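Local coordinates for protein prolyl oligopeptidase (Galerina marginata, PDB 5N4B) that cleaves peptide bonds after proline and joins peptide ends into macrocycles as a dual-function serine peptidase in the biosynthesis of the amanitin toxins, at residues W51-A54 with Q55-A59; Q65-D68 with I69-A73; E453-P456 with D457-E460; F671-I674 with A675-H679; T705-N708 with V709-A713. The protein carries 1 engineered substitution. All coordinates share one frame; numbering follows the deposited sequence. Where two conformers were deposited one is given.

Contact 1 (W51-A54 with Q55-A59); sequences WTTA and QADLA
Trp-51 and Gln-55 sit one turn apart on the N-terminal alpha-helix 46-64, and their side chains form the tight half of this i to i+4 contact. Gln-55 CG lies over the centre of the six-membered part of the indole, 3.7 Å from its centroid and 12° off the ring normal, a CH-pi contact made by a methylene. The chain of Gln-55 is bent at its second torsion (chi2 -71°), which brings NE2 above the CE2-CZ2 rim, on the same side of the ring as CG, with amide and ring planes 57° apart. Gln-55 NE2 comes 3.4 Å from Trp-51 NE1, but both are donors and no bond joins them. The amide nitrogen is instead taken up by Gln-678 OE1 of helix 668-680, and the indole N-H makes a weak hydrogen bond to Thr-15 OG1. Helix 668-680 also sends Phe-671 edge-to-face against Trp-51, so this flank is buried between the N-terminal helix and the hydrolase domain.

The other flank, formed by Thr-53 and Asp-57, is exposed. These side chains run side by side in the same direction, joined by no side-chain hydrogen bond, while Thr-53 OG1 turns back to Asp-49 O in the preceding turn. Beneath both flanks runs the regular helical ladder, in which Gln-55 N donates to Trp-51 O at 2.9 Å and Leu-58 N to Ala-54 O at 3.0 Å. On the exposed flank the closest approach between the two side chains is Thr-53 CG2 to Asp-57 OD2, 3.6 Å.

Contact 2 (Q65-D68 with I69-A73); sequences QNAD and IQKLA
Asn-66 and Ile-69 meet where the chain turns into helix 68-80, and the side chain of Asn-66 does two jobs there. Its OD1 accepts from Asp-68 N at 2.9 Å, a bent bond of 136° that occupies a backbone N-H at the start of the helix. The apolar part of the same residue, with the amide, packs at about a right angle across Ile-69, whose CG1 lies 3.8 Å from Asn-66 ND2. A CG anti to the backbone N (chi1 -178°) swings the Asn-66 amide over the turn, where both contacts can be made.

The carbonyl of Asn-66 has two partners. Ile-69 N reaches it at 3.3 Å from above the carbonyl plane, and a water 2.8 Å from Asn-66 O donates to it while accepting from Gln-70 N. That water therefore serves a second N-H of the first turn. Another water donates to Ala-67 O and is weakly held by Lys-71 NZ. The Lys-71 ammonium stays 4.4 Å from Asp-68 OD1, beyond a salt bridge, though the opposite charges may still attract. From Asp-68 O onward the normal ladder begins, with Leu-72 N donating at 2.9 Å. Ile-69 also packs on Ala-713 and Asp-714 of helix 705-722. Side-chain capping of a first-turn N-H, completed by water, is typical of an alpha-helix N-terminus following a short interhelical turn.

Contact 3 (E453-P456 with D457-E460); sequences ELDP and DDFE
Asp-455 and Asp-457 meet at an Asx turn that runs into an overlapping 3-10 turn leading to strand 459-467, one edge strand of the hydrolase domain's eight-stranded sheet. Asp-455 OD1 accepts from Asp-457 N at 3.0 Å, with the donor lying above the carboxylate plane. The first torsion of Asp-455, -176°, turns this carboxylate away from its own N-H and forward over the turn.

The side chains of Asp-455 and Asp-457 lie at a slant to one another, their carboxylate planes 47° apart, and Asp-455 OD1 comes 3.7 Å from Asp-457 OD2. Such a pairing of like charges is probably unfavourable. Asp-458 brings a third carboxylate to the turn, and two waters lie between it and Asp-455. One donates to both Asp-455 OD2 and Asp-458 OD1; the other accepts from Asp-455 N and donates to Asp-458 OD2. The backbone closes the turn through Asp-458 N to Asp-455 O at 2.9 Å and Phe-459 N to Pro-456 O at 3.2 Å, both donors arriving from above the carbonyl planes.

Beneath the acidic surface the turn is apolar. Leu-454 and Phe-459 meet at about a right angle, and both also touch Gln-517 of helix 510-519, while His-481 packs edge-to-face with the Phe-459 ring. Pro-456 O lies at the edge of that ring, in its plane. Leu-454 CD2 approaches the same ring obliquely, 3.7 Å from Phe-459 CZ.

Contact 4 (F671-I674 with A675-H679); sequences FKFI and ATLQH
One face of the Phe-673 ring is covered by Leu-677, one helical turn further on. Leu-677 CG stands 4.2 Å from the ring centroid, 22° off the normal and displaced toward the rim, in a CH-pi contact. The neighbouring methyl makes the closest touch, Leu-677 CD1 to Phe-673 CE2 at 3.5 Å. A chi1 of -173° stands the Phe-673 ring out from the helix, where Leu-677 CG and CD1 lean back over it; Met-585 and Val-589 of helix 579-590 also pack against Phe-673.

The second flat group, the Gln-678 amide, lies beside Ile-674, with NE2 3.6 Å from CG1 of the isoleucine. An extended chain beyond CG carries this amide to the neighbouring strand, where NE2 donates to Leu-688 O. Helix 668-680 is the crossover helix of a beta-alpha-beta unit in the alpha/beta-hydrolase domain, linking strands 653-659 and 688-693. Ile-674 packs against both strands.

Away from the strands, Lys-672 O is gripped by two donors of Thr-676. The hydroxyl OG1 donates at 2.7 Å and the backbone N at 2.9 Å, from opposite faces of the carbonyl plane. The hydroxyl can reach back because it is anti to the carbonyl carbon of its own residue (chi1 -59°). Lys-672 NZ extends to salt bridges with Asp-36, Glu-42 and Asp-607, the first two in the N-terminal part of the chain. Further along, Gln-678 N donates to Ile-674 O at 2.9 Å.

Contact 5 (T705-N708 with V709-A713); sequences TDKN and VKDAA
Lys-707 O accepts from Asp-711 N at 2.8 Å, a nearly straight bond of 163° in the ladder at the start of helix 705-722. The two side chains above it slant across each other: Lys-707 lays its CE 3.4 Å from Asp-711 OD1, so a methylene beside the amine touches the carboxylate while the charged nitrogen reaches on. In the conformer described, one of two, bends at chi2 (58°) and chi4 (-73°) steer that nitrogen past the acid, leaving Lys-707 NZ 4.7 Å from Asp-711 OD1, with a long, weak ion pair to Asp-693. Asp-711 is instead held at both oxygens, OD1 by a salt bridge to Lys-691 and OD2 by one to Lys-703; together these would probably stabilise its negative charge.

On another flank, Val-709 CG2 rests 3.4 Å from Thr-705 O, which also receives Val-709 N at 2.9 Å. Lys-710 leads away to Asp-714 and Gln-60. The helix thus lies against helix 68-80, where Val-709 touches Arg-77 and Ala-713 packs on Ala-73, while Lys-691 ties it to strand 688-693, one edge strand of the sheet.

In the fold
Along the chain the contacts follow in series, 1 to 5. Contacts 1 and 2 lie on the successive helices 46-64 and 68-80, their centres about 20 Å apart. Contact 3 leads into strand 459-467, one edge of the eight-stranded hydrolase sheet, and contact 4 lies on helix 668-680, just before the opposite edge strand 688-693. Their centres are about 40 Å apart. Two pairs touch directly: contacts 1 and 4, with centres about 13 Å apart, and contacts 2 and 5, with centres about 12 Å apart. Both join the N-terminal helices to helices near the C-terminus, so the segment preceding the propeller blades packs onto the hydrolase domain.

Contact 1 (W51-A54 with Q55-A59)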
loop_
_atom_site.group_PDB
_atom_site.type_symbol
_atom_site.label_atom_id
_atom_site.label_comp_id
_atom_site.label_asym_id
_atom_site.label_seq_id
_atom_site.Cartn_x
_atom_site.Cartn_y
_atom_site.Cartn_z
ATOM N N TRP A 51 24.572 -1.694 18.958
ATOM C CA TRP A 51 24.811 -2.111 17.585
ATOM C C TRP A 51 24.053 -1.237 16.601
ATOM O O TRP A 51 24.622 -0.787 15.596
ATOM C CB TRP A 51 24.447 -3.572 17.412
ATOM C CG TRP A 51 24.659 -4.157 16.020
ATOM C CD1 TRP A 51 25.796 -4.746 15.534
ATOM C CD2 TRP A 51 23.711 -4.191 14.955
ATOM N NE1 TRP A 51 25.604 -5.131 14.222
ATOM C CE2 TRP A 51 24.326 -4.801 13.845
ATOM C CE3 TRP A 51 22.410 -3.748 14.834
ATOM C CZ2 TRP A 51 23.661 -4.986 12.636
ATOM C CZ3 TRP A 51 21.760 -3.921 13.629
ATOM C CH2 TRP A 51 22.388 -4.544 12.553
ATOM N N THR A 52 22.778 -0.959 16.863
ATOM C CA THR A 52 22.036 -0.126 15.928
ATOM C C THR A 52 22.595 1.287 15.882
ATOM O O THR A 52 22.615 1.906 14.809
ATOM C CB THR A 52 20.531 -0.090 16.240
ATOM O OG1 THR A 52 20.312 0.415 17.561
ATOM C CG2 THR A 52 19.910 -1.460 16.133
ATOM N N THR A 53 23.008 1.816 17.045
ATOM C CA THR A 53 23.613 3.134 17.107
ATOM C C THR A 53 24.909 3.164 16.317
ATOM O O THR A 53 25.133 4.068 15.505
ATOM C CB THR A 53 23.854 3.522 18.568
ATOM O OG1 THR A 53 22.595 3.625 19.221
ATOM C CG2 THR A 53 24.587 4.862 18.652
ATOM N N ALA A 54 25.755 2.134 16.491
ATOM C CA ALA A 54 27.008 2.053 15.740
ATOM C C ALA A 54 26.747 1.971 14.228
ATOM O O ALA A 54 27.448 2.608 13.427
ATOM C CB ALA A 54 27.866 0.864 16.181
ATOM N N GLN A 55 25.745 1.200 13.815
ATOM C CA GLN A 55 25.477 1.091 12.386
ATOM C C GLN A 55 24.940 2.405 11.836
ATOM O O GLN A 55 25.347 2.850 10.760
ATOM C CB GLN A 55 24.435 0.008 12.138
ATOM C CG GLN A 55 24.894 -1.454 12.362
ATOM C CD GLN A 55 25.865 -1.979 11.321
ATOM O OE1 GLN A 55 26.101 -1.364 10.281
ATOM N NE2 GLN A 55 26.445 -3.084 11.621
ATOM N N ALA A 56 24.016 3.030 12.557
ATOM C CA ALA A 56 23.398 4.260 12.080
ATOM C C ALA A 56 24.421 5.394 12.024
ATOM O O ALA A 56 24.421 6.173 11.053
ATOM C CB ALA A 56 22.201 4.637 12.963
ATOM N N ASP A 57 25.347 5.428 12.971
ATOM C CA ASP A 57 26.421 6.416 12.972
ATOM C C ASP A 57 27.352 6.192 11.796
ATOM O O ASP A 57 27.759 7.162 11.136
ATOM C CB ASP A 57 27.218 6.344 14.285
ATOM C CG ASP A 57 26.457 6.898 15.512
ATOM O OD1 ASP A 57 25.359 7.499 15.366
ATOM O OD2 ASP A 57 26.989 6.689 16.650
ATOM N N LEU A 58 27.689 4.926 11.489
ATOM C CA LEU A 58 28.519 4.634 10.312
ATOM C C LEU A 58 27.830 5.076 9.040
ATOM O O LEU A 58 28.465 5.657 8.138
ATOM C CB LEU A 58 28.861 3.141 10.244
ATOM C CG LEU A 58 29.786 2.660 9.136
ATOM C CD1 LEU A 58 31.183 3.169 9.390
ATOM C CD2 LEU A 58 29.785 1.161 9.111
ATOM N N ALA A 59 26.551 4.763 8.905
ATOM C CA ALA A 59 25.854 5.135 7.687
ATOM C C ALA A 59 25.831 6.649 7.542
ATOM O O ALA A 59 26.084 7.181 6.455
ATOM C CB ALA A 59 24.437 4.601 7.694
#

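Contact 2 (Q65-D68 with I69-A73)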
loop_
_atom_site.group_PDB
_atom_site.type_symbol
_atom_site.label_atom_id
_atom_site.label_comp_id
_atom_site.label_asym_id
_atom_site.label_seq_id
_atom_site.Cartn_x
_atom_site.Cartn_y
_atom_site.Cartn_z
ATOM N N GLN A 65 29.978 12.489 3.859
ATOM C CA GLN A 65 31.049 12.710 2.885
ATOM C C GLN A 65 30.533 13.226 1.547
ATOM O O GLN A 65 31.332 13.750 0.768
ATOM C CB GLN A 65 31.827 11.417 2.620
ATOM C CG GLN A 65 32.465 10.786 3.864
ATOM C CD GLN A 65 33.122 9.416 3.577
ATOM O OE1 GLN A 65 33.349 8.637 4.507
ATOM N NE2 GLN A 65 33.425 9.125 2.302
ATOM N N ASN A 66 29.239 13.143 1.288
ATOM C CA ASN A 66 28.634 13.393 -0.022
ATOM C C ASN A 66 27.906 14.743 0.040
ATOM O O ASN A 66 26.771 14.820 0.516
ATOM C CB ASN A 66 27.681 12.254 -0.328
ATOM C CG ASN A 66 27.034 12.386 -1.694
ATOM O OD1 ASN A 66 27.158 13.442 -2.337
ATOM N ND2 ASN A 66 26.382 11.342 -2.140
ATOM N N ALA A 67 28.542 15.812 -0.460
ATOM C CA ALA A 67 27.913 17.131 -0.420
ATOM C C ALA A 67 26.724 17.239 -1.366
ATOM O O ALA A 67 25.896 18.140 -1.215
ATOM C CB ALA A 67 28.943 18.212 -0.750
ATOM N N ASP A 68 26.579 16.314 -2.300
ATOM C CA ASP A 68 25.452 16.396 -3.203
ATOM C C ASP A 68 24.127 16.048 -2.534
ATOM O O ASP A 68 23.076 16.419 -3.056
ATOM C CB ASP A 68 25.653 15.489 -4.406
ATOM C CG ASP A 68 26.794 15.945 -5.293
ATOM O OD1 ASP A 68 27.384 17.049 -5.079
ATOM O OD2 ASP A 68 27.120 15.191 -6.218
ATOM N N ILE A 69 24.143 15.357 -1.394
ATOM C CA ILE A 69 22.887 15.014 -0.725
ATOM C C ILE A 69 22.114 16.277 -0.349
ATOM O O ILE A 69 20.896 16.347 -0.527
ATOM C CB ILE A 69 23.139 14.075 0.472
ATOM C CG1 ILE A 69 23.546 12.700 -0.063
ATOM C CG2 ILE A 69 21.885 13.913 1.309
ATOM C CD1 ILE A 69 24.063 11.776 0.978
ATOM N N GLN A 70 22.792 17.276 0.225
ATOM C CA GLN A 70 22.089 18.513 0.577
ATOM C C GLN A 70 21.536 19.227 -0.649
ATOM O O GLN A 70 20.474 19.885 -0.562
ATOM C CB GLN A 70 23.018 19.464 1.342
ATOM C CG GLN A 70 22.985 19.233 2.816
ATOM C CD GLN A 70 21.750 19.847 3.434
ATOM O OE1 GLN A 70 20.663 19.270 3.375
ATOM N NE2 GLN A 70 21.889 21.048 3.953
ATOM N N LYS A 71 22.245 19.160 -1.779
ATOM C CA LYS A 71 21.737 19.730 -3.018
ATOM C C LYS A 71 20.458 19.017 -3.455
ATOM O O LYS A 71 19.485 19.652 -3.880
ATOM C CB LYS A 71 22.807 19.697 -4.129
ATOM C CG LYS A 71 24.118 20.406 -3.748
ATOM C CD LYS A 71 25.123 20.432 -4.909
ATOM C CE LYS A 71 26.327 21.357 -4.621
ATOM N NZ LYS A 71 27.028 21.038 -3.333
ATOM N N LEU A 72 20.435 17.696 -3.316
ATOM C CA LEU A 72 19.240 16.947 -3.673
ATOM C C LEU A 72 18.105 17.237 -2.703
ATOM O O LEU A 72 16.954 17.335 -3.111
ATOM C CB LEU A 72 19.533 15.449 -3.696
ATOM C CG LEU A 72 20.404 14.973 -4.810
ATOM C CD1 LEU A 72 20.514 13.432 -4.670
ATOM C CD2 LEU A 72 19.939 15.331 -6.206
ATOM N N ALA A 73 18.389 17.401 -1.414
ATOM C CA ALA A 73 17.323 17.769 -0.486
ATOM C C ALA A 73 16.633 19.062 -0.916
ATOM O O ALA A 73 15.395 19.172 -0.880
ATOM C CB ALA A 73 17.852 17.908 0.924
HETATM O O HOH W 1 25.185 16.616 1.918
HETATM O O HOH W 2 25.924 20.945 -0.286
#

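Contact 3 (E453-P456 with D457-E460)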
loop_
_atom_site.group_PDB
_atom_site.type_symbol
_atom_site.label_atom_id
_atom_site.label_comp_id
_atom_site.label_asym_id
_atom_site.label_seq_id
_atom_site.Cartn_x
_atom_site.Cartn_y
_atom_site.Cartn_z
ATOM N N GLU A 453 8.213 23.731 -10.239
ATOM C CA GLU A 453 9.498 23.657 -10.948
ATOM C C GLU A 453 9.477 22.689 -12.133
ATOM O O GLU A 453 9.695 23.099 -13.289
ATOM C CB GLU A 453 10.666 23.399 -10.009
ATOM C CG GLU A 453 10.881 24.543 -8.947
ATOM C CD GLU A 453 12.210 24.463 -8.230
ATOM O OE1 GLU A 453 13.010 23.567 -8.522
ATOM O OE2 GLU A 453 12.483 25.287 -7.322
ATOM N N LEU A 454 9.113 21.448 -11.866
ATOM C CA LEU A 454 8.975 20.418 -12.870
ATOM C C LEU A 454 7.908 20.803 -13.881
ATOM O O LEU A 454 6.863 21.335 -13.532
ATOM C CB LEU A 454 8.447 19.132 -12.208
ATOM C CG LEU A 454 9.377 18.270 -11.422
ATOM C CD1 LEU A 454 8.592 17.181 -10.731
ATOM C CD2 LEU A 454 10.518 17.695 -12.320
ATOM N N ASP A 455 8.129 20.401 -15.127
ATOM C CA ASP A 455 7.060 20.384 -16.128
ATOM C C ASP A 455 6.823 18.927 -16.505
ATOM O O ASP A 455 7.686 18.286 -17.133
ATOM C CB ASP A 455 7.424 21.212 -17.360
ATOM C CG ASP A 455 6.274 21.301 -18.401
ATOM O OD1 ASP A 455 5.296 20.531 -18.331
ATOM O OD2 ASP A 455 6.383 22.161 -19.333
ATOM N N PRO A 456 5.685 18.368 -16.146
ATOM C CA PRO A 456 5.446 16.968 -16.463
ATOM C C PRO A 456 5.554 16.627 -17.931
ATOM O O PRO A 456 5.863 15.483 -18.270
ATOM C CB PRO A 456 4.040 16.733 -15.923
ATOM C CG PRO A 456 3.854 17.731 -14.870
ATOM C CD PRO A 456 4.597 18.949 -15.345
ATOM N N ASP A 457 5.310 17.584 -18.819
ATOM C CA ASP A 457 5.417 17.371 -20.251
ATOM C C ASP A 457 6.840 17.097 -20.706
ATOM O O ASP A 457 7.028 16.639 -21.835
ATOM C CB ASP A 457 4.932 18.592 -21.043
ATOM C CG ASP A 457 3.432 18.825 -20.915
ATOM O OD1 ASP A 457 2.695 17.905 -20.480
ATOM O OD2 ASP A 457 3.001 19.961 -21.236
ATOM N N ASP A 458 7.831 17.340 -19.854
ATOM C CA ASP A 458 9.222 17.056 -20.164
ATOM C C ASP A 458 9.581 15.573 -20.022
ATOM O O ASP A 458 10.738 15.206 -20.306
ATOM C CB ASP A 458 10.181 17.840 -19.250
ATOM C CG ASP A 458 10.185 19.319 -19.477
ATOM O OD1 ASP A 458 9.738 19.769 -20.538
ATOM O OD2 ASP A 458 10.667 20.072 -18.580
ATOM N N PHE A 459 8.645 14.756 -19.566
ATOM C CA PHE A 459 8.909 13.366 -19.246
ATOM C C PHE A 459 8.025 12.464 -20.084
ATOM O O PHE A 459 6.857 12.757 -20.315
ATOM C CB PHE A 459 8.712 13.117 -17.756
ATOM C CG PHE A 459 9.611 13.983 -16.875
ATOM C CD1 PHE A 459 9.209 15.267 -16.527
ATOM C CD2 PHE A 459 10.883 13.555 -16.470
ATOM C CE1 PHE A 459 10.003 16.092 -15.746
ATOM C CE2 PHE A 459 11.679 14.376 -15.674
ATOM C CZ PHE A 459 11.254 15.626 -15.329
ATOM N N GLU A 460 8.592 11.340 -20.444
ATOM C CA GLU A 460 7.935 10.327 -21.259
ATOM C C GLU A 460 7.970 8.996 -20.538
ATOM O O GLU A 460 8.994 8.609 -19.961
ATOM C CB GLU A 460 8.679 10.133 -22.575
ATOM C CG GLU A 460 8.154 9.049 -23.484
ATOM C CD GLU A 460 9.175 8.615 -24.496
ATOM O OE1 GLU A 460 8.900 8.862 -25.694
ATOM O OE2 GLU A 460 10.199 7.948 -24.126
HETATM O O HOH W 3 10.912 19.681 -15.902
HETATM O O HOH W 4 9.057 22.649 -20.117
#

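Contact 4 (F671-I674 with A675-H679)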
loop_
_atom_site.group_PDB
_atom_site.type_symbol
_atom_site.label_atom_id
_atom_site.label_comp_id
_atom_site.label_asym_id
_atom_site.label_seq_id
_atom_site.Cartn_x
_atom_site.Cartn_y
_atom_site.Cartn_z
ATOM N N PHE A 671 18.308 -6.456 10.035
ATOM C CA PHE A 671 19.472 -6.531 10.933
ATOM C C PHE A 671 20.281 -7.813 10.689
ATOM O O PHE A 671 21.522 -7.775 10.593
ATOM C CB PHE A 671 19.050 -6.475 12.401
ATOM C CG PHE A 671 18.420 -5.218 12.849
ATOM C CD1 PHE A 671 18.412 -4.065 12.071
ATOM C CD2 PHE A 671 17.794 -5.183 14.108
ATOM C CE1 PHE A 671 17.793 -2.900 12.560
ATOM C CE2 PHE A 671 17.197 -4.042 14.570
ATOM C CZ PHE A 671 17.191 -2.902 13.788
ATOM N N LYS A 672 19.601 -8.949 10.592
ATOM C CA LYS A 672 20.319 -10.182 10.326
ATOM C C LYS A 672 20.984 -10.130 8.965
ATOM O O LYS A 672 22.112 -10.596 8.795
ATOM C CB LYS A 672 19.395 -11.383 10.408
ATOM C CG LYS A 672 18.927 -11.736 11.801
ATOM C CD LYS A 672 18.190 -13.082 11.756
ATOM C CE LYS A 672 17.588 -13.367 13.063
ATOM N NZ LYS A 672 16.851 -14.620 12.953
ATOM N N PHE A 673 20.289 -9.595 7.967
ATOM C CA PHE A 673 20.864 -9.572 6.630
ATOM C C PHE A 673 22.138 -8.736 6.598
ATOM O O PHE A 673 23.163 -9.183 6.071
ATOM C CB PHE A 673 19.839 -9.146 5.581
ATOM C CG PHE A 673 20.338 -9.261 4.178
ATOM C CD1 PHE A 673 20.549 -10.517 3.635
ATOM C CD2 PHE A 673 20.635 -8.145 3.445
ATOM C CE1 PHE A 673 20.993 -10.660 2.335
ATOM C CE2 PHE A 673 21.088 -8.274 2.128
ATOM C CZ PHE A 673 21.284 -9.548 1.599
ATOM N N ILE A 674 22.107 -7.525 7.158
ATOM C CA ILE A 674 23.282 -6.650 7.098
ATOM C C ILE A 674 24.422 -7.230 7.941
ATOM O O ILE A 674 25.596 -7.170 7.554
ATOM C CB ILE A 674 22.962 -5.188 7.440
ATOM C CG1 ILE A 674 24.087 -4.224 7.010
ATOM C CG2 ILE A 674 22.702 -5.046 8.911
ATOM C CD1 ILE A 674 24.320 -4.174 5.525
ATOM N N ALA A 675 24.104 -7.829 9.086
ATOM C CA ALA A 675 25.167 -8.442 9.884
ATOM C C ALA A 675 25.822 -9.594 9.133
ATOM O O ALA A 675 27.044 -9.792 9.211
ATOM C CB ALA A 675 24.573 -8.913 11.213
ATOM N N THR A 676 25.018 -10.359 8.398
ATOM C CA THR A 676 25.527 -11.477 7.616
ATOM C C THR A 676 26.368 -10.992 6.438
ATOM O O THR A 676 27.427 -11.557 6.141
ATOM C CB THR A 676 24.339 -12.351 7.177
ATOM O OG1 THR A 676 23.649 -12.821 8.340
ATOM C CG2 THR A 676 24.778 -13.546 6.413
ATOM N N LEU A 677 25.932 -9.937 5.750
ATOM C CA LEU A 677 26.753 -9.368 4.697
ATOM C C LEU A 677 28.083 -8.905 5.248
ATOM O O LEU A 677 29.138 -9.176 4.662
ATOM C CB LEU A 677 26.052 -8.184 4.053
ATOM C CG LEU A 677 24.907 -8.402 3.085
ATOM C CD1 LEU A 677 24.365 -7.069 2.607
ATOM C CD2 LEU A 677 25.372 -9.258 1.916
ATOM N N GLN A 678 28.050 -8.136 6.333
ATOM C CA GLN A 678 29.282 -7.576 6.892
ATOM C C GLN A 678 30.207 -8.632 7.428
ATOM O O GLN A 678 31.419 -8.424 7.396
ATOM C CB GLN A 678 28.964 -6.508 7.952
ATOM C CG GLN A 678 28.260 -5.274 7.397
ATOM C CD GLN A 678 27.840 -4.269 8.486
ATOM O OE1 GLN A 678 27.986 -4.524 9.694
ATOM N NE2 GLN A 678 27.308 -3.115 8.065
ATOM N N HIS A 679 29.680 -9.780 7.846
ATOM C CA HIS A 679 30.524 -10.889 8.284
ATOM C C HIS A 679 31.155 -11.621 7.103
ATOM O O HIS A 679 32.295 -12.086 7.179
ATOM C CB HIS A 679 29.670 -11.868 9.063
ATOM C CG HIS A 679 30.365 -13.149 9.349
ATOM N ND1 HIS A 679 31.347 -13.256 10.298
ATOM C CD2 HIS A 679 30.186 -14.389 8.840
ATOM C CE1 HIS A 679 31.770 -14.503 10.341
ATOM N NE2 HIS A 679 31.075 -15.213 9.476
#

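Contact 5 (T705-N708 with V709-A713)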
loop_
_atom_site.group_PDB
_atom_site.type_symbol
_atom_site.label_atom_id
_atom_site.label_comp_id
_atom_site.label_asym_id
_atom_site.label_seq_id
_atom_site.Cartn_x
_atom_site.Cartn_y
_atom_site.Cartn_z
ATOM N N THR A 705 6.856 15.283 6.863
ATOM C CA THR A 705 7.323 15.567 5.503
ATOM C C THR A 705 8.810 15.910 5.474
ATOM O O THR A 705 9.536 15.468 4.589
ATOM C CB THR A 705 6.519 16.717 4.926
ATOM O OG1 THR A 705 5.144 16.341 4.936
ATOM C CG2 THR A 705 6.926 16.970 3.484
ATOM N N ASP A 706 9.277 16.712 6.420
ATOM C CA ASP A 706 10.674 17.117 6.389
ATOM C C ASP A 706 11.614 15.921 6.511
ATOM O O ASP A 706 12.661 15.863 5.844
ATOM C CB ASP A 706 10.970 18.261 7.366
ATOM C CG ASP A 706 10.624 17.981 8.841
ATOM O OD1 ASP A 706 10.365 16.819 9.259
ATOM O OD2 ASP A 706 10.652 18.995 9.639
ATOM N N LYS A 707 11.254 14.954 7.341
ATOM C CA LYS A 707 12.057 13.739 7.454
ATOM C C LYS A 707 11.979 12.895 6.187
ATOM O O LYS A 707 12.995 12.303 5.766
ATOM C CB LYS A 707 11.631 12.950 8.693
ATOM C CG LYS A 707 12.473 11.731 8.979
ATOM C CD LYS A 707 13.930 12.045 9.167
ATOM C CE LYS A 707 14.774 10.835 9.619
ATOM N NZ LYS A 707 14.605 10.388 11.047
ATOM N N ASN A 708 10.797 12.781 5.577
ATOM C CA ASN A 708 10.660 12.063 4.309
ATOM C C ASN A 708 11.572 12.675 3.250
ATOM O O ASN A 708 12.259 11.962 2.508
ATOM C CB ASN A 708 9.204 12.029 3.865
ATOM C CG ASN A 708 8.402 10.965 4.598
ATOM O OD1 ASN A 708 8.956 9.975 5.070
ATOM N ND2 ASN A 708 7.090 11.159 4.677
ATOM N N VAL A 709 11.645 14.014 3.186
ATOM C CA VAL A 709 12.520 14.668 2.198
ATOM C C VAL A 709 13.974 14.362 2.480
ATOM O O VAL A 709 14.754 14.043 1.557
ATOM C CB VAL A 709 12.233 16.180 2.177
ATOM C CG1 VAL A 709 13.343 16.915 1.412
ATOM C CG2 VAL A 709 10.848 16.456 1.574
ATOM N N LYS A 710 14.371 14.443 3.748
ATOM C CA LYS A 710 15.744 14.177 4.123
ATOM C C LYS A 710 16.108 12.745 3.788
ATOM O O LYS A 710 17.178 12.485 3.218
ATOM C CB LYS A 710 15.911 14.463 5.620
ATOM C CG LYS A 710 17.350 14.483 6.102
ATOM C CD LYS A 710 17.902 13.122 6.518
ATOM C CE LYS A 710 19.326 13.249 7.103
ATOM N NZ LYS A 710 19.896 11.908 7.434
ATOM N N ASP A 711 15.220 11.807 4.095
ATOM C CA ASP A 711 15.487 10.402 3.808
ATOM C C ASP A 711 15.545 10.147 2.309
ATOM O O ASP A 711 16.386 9.364 1.857
ATOM C CB ASP A 711 14.437 9.506 4.447
ATOM C CG ASP A 711 14.606 9.380 5.975
ATOM O OD1 ASP A 711 15.680 9.722 6.528
ATOM O OD2 ASP A 711 13.562 9.026 6.598
ATOM N N ALA A 712 14.701 10.813 1.507
ATOM C CA ALA A 712 14.770 10.655 0.062
ATOM C C ALA A 712 16.109 11.156 -0.473
ATOM O O ALA A 712 16.728 10.521 -1.338
ATOM C CB ALA A 712 13.600 11.388 -0.602
ATOM N N ALA A 713 16.578 12.294 0.023
ATOM C CA ALA A 713 17.859 12.798 -0.438
ATOM C C ALA A 713 18.996 11.842 -0.092
ATOM O O ALA A 713 19.915 11.639 -0.894
ATOM C CB ALA A 713 18.105 14.181 0.152
#